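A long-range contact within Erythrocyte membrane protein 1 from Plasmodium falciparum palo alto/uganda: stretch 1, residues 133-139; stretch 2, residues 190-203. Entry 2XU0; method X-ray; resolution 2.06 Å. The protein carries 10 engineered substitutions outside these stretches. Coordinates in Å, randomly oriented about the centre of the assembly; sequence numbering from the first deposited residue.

Stretch 1 133-139: PRRRHIC
Stretch 2 190-203: TSLARSFADIGDIV

A single carboxylate oxygen, Asp 198 OD2, accepts from both terminal nitrogens of one guanidinium: Arg 134 NH2 at 2.7 Å (N-H...O 144°) and Arg 134 NH1 at 2.8 Å (141°). It lies at the guanidinium edge, near its plane, where both N-H groups can reach it; with opposite charges 2.7 Å apart (Arg 134 NH2 to Asp 198 OD2), the pair is also a salt bridge. Arg 134 NH1 donates further to Ser 195 OG (3.1 Å, 154°). Arg 194 O and Ser 195 N lie over one face; Arg 134 NH1 to Ser 195 N, 3.5 Å, pairs two donors and is no bond.

The receiving surface is continuous helix, 190-203, with i to i-4 backbone bonds throughout. Stretch 1 is helical over 133-136, then leaves helical values at His 137 (phi/psi -107/21), and Ile 138 is extended (-50/142). Register is marked by Arg 135 CA to Asp 198 CA, 7.2 Å.

The CA-to-CB bond of Arg 134 points toward the helix, and its side chain (chi1 t, chi2 t, chi3 34°, chi4 82°) fits as a knob among Ser 191, Arg 194, Ser 195 and Asp 198 (chi1 m).

Side-chain packing completes the contact. Ile 138, chi1 -134° and chi2 t, brings CD1 to 3.8 Å from Asp 198 CB and makes an apolar contact through CG2, 4.2 Å from Ile 202 CD1. That same Ile 202 CD1 covers one guanidinium face of Arg 135 (t, p, t), 3.8 Å from Arg 135 NH2.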

# COMPACT_ATOMS: atom_id res chain seq x y z
N PRO A 133 -7.56 0.97 -0.28
CA PRO A 133 -8.59 0.21 -1.05
C PRO A 133 -8.14 -1.18 -1.52
O PRO A 133 -8.96 -2.10 -1.50
CB PRO A 133 -8.97 1.17 -2.21
CG PRO A 133 -7.93 2.18 -2.23
CD PRO A 133 -7.31 2.29 -0.88
N ARG A 134 -6.80 -1.38 -1.77
CA ARG A 134 -6.28 -2.70 -2.12
C ARG A 134 -6.56 -3.67 -0.96
O ARG A 134 -6.93 -4.80 -1.20
CB ARG A 134 -4.77 -2.64 -2.49
CG ARG A 134 -4.15 -3.96 -3.00
CD ARG A 134 -2.64 -4.08 -2.73
NE ARG A 134 -2.27 -3.43 -1.46
CZ ARG A 134 -2.40 -3.98 -0.26
NH1 ARG A 134 -2.79 -5.24 -0.14
NH2 ARG A 134 -2.14 -3.28 0.83
N ARG A 135 -6.43 -3.22 0.31
CA ARG A 135 -6.69 -4.08 1.46
C ARG A 135 -8.17 -4.29 1.66
O ARG A 135 -8.56 -5.42 1.93
CB ARG A 135 -6.03 -3.53 2.78
CG ARG A 135 -6.50 -4.22 4.09
CD ARG A 135 -5.97 -5.65 4.21
NE ARG A 135 -6.58 -6.39 5.32
CZ ARG A 135 -7.71 -7.10 5.25
NH1 ARG A 135 -8.40 -7.15 4.12
NH2 ARG A 135 -8.14 -7.77 6.31
N ARG A 136 -8.95 -3.22 1.67
CA ARG A 136 -10.40 -3.26 1.92
C ARG A 136 -11.13 -4.37 1.13
O ARG A 136 -11.94 -5.11 1.70
CB ARG A 136 -11.03 -1.90 1.55
CG ARG A 136 -10.71 -0.76 2.50
CD ARG A 136 -11.42 0.49 2.06
NE ARG A 136 -12.80 0.48 2.55
CZ ARG A 136 -13.62 1.52 2.50
NH1 ARG A 136 -13.22 2.67 1.96
NH2 ARG A 136 -14.85 1.43 2.98
N HIS A 137 -10.78 -4.53 -0.14
CA HIS A 137 -11.45 -5.50 -1.01
C HIS A 137 -10.64 -6.74 -1.34
O HIS A 137 -10.96 -7.43 -2.30
CB HIS A 137 -11.97 -4.79 -2.26
CG HIS A 137 -12.55 -3.44 -1.97
ND1 HIS A 137 -13.69 -3.29 -1.19
CD2 HIS A 137 -12.13 -2.22 -2.37
CE1 HIS A 137 -13.92 -1.99 -1.14
NE2 HIS A 137 -13.01 -1.30 -1.85
N ILE A 138 -9.63 -7.07 -0.51
CA ILE A 138 -8.78 -8.25 -0.66
C ILE A 138 -9.60 -9.54 -0.85
O ILE A 138 -10.66 -9.71 -0.23
CB ILE A 138 -7.73 -8.34 0.51
CG1 ILE A 138 -6.33 -8.64 -0.03
CG2 ILE A 138 -8.16 -9.33 1.64
CD1 ILE A 138 -5.18 -8.47 0.99
N CYS A 139 -9.11 -10.45 -1.71
CA CYS A 139 -9.80 -11.72 -2.00
C CYS A 139 -9.55 -12.79 -0.94
O CYS A 139 -8.81 -13.74 -1.19
CB CYS A 139 -9.45 -12.22 -3.40
SG CYS A 139 -9.88 -11.08 -4.73
N THR A 190 5.37 -4.89 -6.91
CA THR A 190 5.25 -4.06 -5.68
C THR A 190 3.83 -4.23 -5.07
O THR A 190 3.71 -4.47 -3.87
CB THR A 190 5.58 -2.57 -5.99
OG1 THR A 190 6.97 -2.49 -6.31
CG2 THR A 190 5.31 -1.63 -4.81
N SER A 191 2.76 -4.15 -5.92
CA SER A 191 1.39 -4.30 -5.41
C SER A 191 1.15 -5.69 -4.88
O SER A 191 0.50 -5.84 -3.84
CB SER A 191 0.35 -3.90 -6.44
OG SER A 191 0.49 -2.51 -6.70
N LEU A 192 1.73 -6.72 -5.56
CA LEU A 192 1.67 -8.10 -5.09
C LEU A 192 2.40 -8.24 -3.76
O LEU A 192 1.93 -8.97 -2.89
CB LEU A 192 2.32 -9.06 -6.12
CG LEU A 192 1.52 -9.34 -7.42
CD1 LEU A 192 2.30 -10.34 -8.31
CD2 LEU A 192 0.16 -9.90 -7.12
N ALA A 193 3.55 -7.58 -3.59
CA ALA A 193 4.30 -7.64 -2.31
C ALA A 193 3.45 -7.02 -1.17
O ALA A 193 3.45 -7.51 -0.04
CB ALA A 193 5.60 -6.90 -2.45
N ARG A 194 2.65 -6.00 -1.51
CA ARG A 194 1.77 -5.36 -0.53
C ARG A 194 0.65 -6.26 -0.09
O ARG A 194 0.34 -6.28 1.09
CB ARG A 194 1.25 -4.03 -1.04
CG ARG A 194 2.33 -3.00 -1.15
CD ARG A 194 1.71 -1.78 -1.74
NE ARG A 194 2.63 -0.66 -1.75
CZ ARG A 194 2.70 0.21 -2.74
NH1 ARG A 194 1.90 0.09 -3.80
NH2 ARG A 194 3.55 1.22 -2.68
N SER A 195 0.06 -7.04 -1.03
CA SER A 195 -1.00 -8.00 -0.72
C SER A 195 -0.43 -9.19 0.02
O SER A 195 -1.06 -9.68 0.94
CB SER A 195 -1.72 -8.45 -2.00
OG SER A 195 -2.64 -7.44 -2.36
N PHE A 196 0.75 -9.67 -0.40
CA PHE A 196 1.47 -10.78 0.25
C PHE A 196 1.66 -10.45 1.72
O PHE A 196 1.44 -11.31 2.60
CB PHE A 196 2.86 -10.92 -0.39
CG PHE A 196 3.75 -11.99 0.17
CD1 PHE A 196 3.41 -13.33 0.07
CD2 PHE A 196 5.01 -11.66 0.67
CE1 PHE A 196 4.32 -14.34 0.47
CE2 PHE A 196 5.90 -12.66 1.10
CZ PHE A 196 5.54 -13.98 1.03
N ALA A 197 2.08 -9.21 1.99
CA ALA A 197 2.28 -8.71 3.38
C ALA A 197 0.95 -8.65 4.19
O ALA A 197 0.93 -9.08 5.33
CB ALA A 197 2.96 -7.35 3.35
N ASP A 198 -0.14 -8.19 3.56
CA ASP A 198 -1.45 -8.17 4.22
C ASP A 198 -1.94 -9.60 4.52
O ASP A 198 -2.48 -9.84 5.60
CB ASP A 198 -2.50 -7.37 3.40
CG ASP A 198 -2.38 -5.85 3.51
OD1 ASP A 198 -1.75 -5.37 4.48
OD2 ASP A 198 -2.93 -5.15 2.64
N ILE A 199 -1.72 -10.56 3.57
CA ILE A 199 -2.09 -11.97 3.74
C ILE A 199 -1.35 -12.57 4.90
O ILE A 199 -1.95 -13.26 5.73
CB ILE A 199 -1.95 -12.81 2.42
CG1 ILE A 199 -3.09 -12.41 1.42
CG2 ILE A 199 -2.02 -14.31 2.75
CD1 ILE A 199 -2.82 -12.73 -0.14
N GLY A 200 -0.06 -12.31 4.97
CA GLY A 200 0.76 -12.75 6.10
C GLY A 200 0.24 -12.22 7.42
O GLY A 200 0.18 -12.97 8.40
N ASP A 201 -0.19 -10.93 7.43
CA ASP A 201 -0.77 -10.38 8.67
C ASP A 201 -2.12 -10.98 9.02
O ASP A 201 -2.41 -11.16 10.19
CB ASP A 201 -0.76 -8.84 8.71
CG ASP A 201 0.64 -8.29 8.96
OD1 ASP A 201 1.54 -9.08 9.35
OD2 ASP A 201 0.87 -7.10 8.66
N ILE A 202 -2.93 -11.36 7.99
CA ILE A 202 -4.23 -12.00 8.22
C ILE A 202 -3.98 -13.40 8.82
O ILE A 202 -4.54 -13.74 9.86
CB ILE A 202 -5.11 -12.05 6.92
CG1 ILE A 202 -5.52 -10.63 6.44
CG2 ILE A 202 -6.34 -12.93 7.14
CD1 ILE A 202 -5.92 -10.54 4.94
N VAL A 203 -3.10 -14.17 8.16
CA VAL A 203 -2.72 -15.50 8.59
C VAL A 203 -2.20 -15.46 10.02
O VAL A 203 -2.61 -16.29 10.83
CB VAL A 203 -1.69 -16.14 7.61
CG1 VAL A 203 -1.03 -17.38 8.22
CG2 VAL A 203 -2.35 -16.49 6.28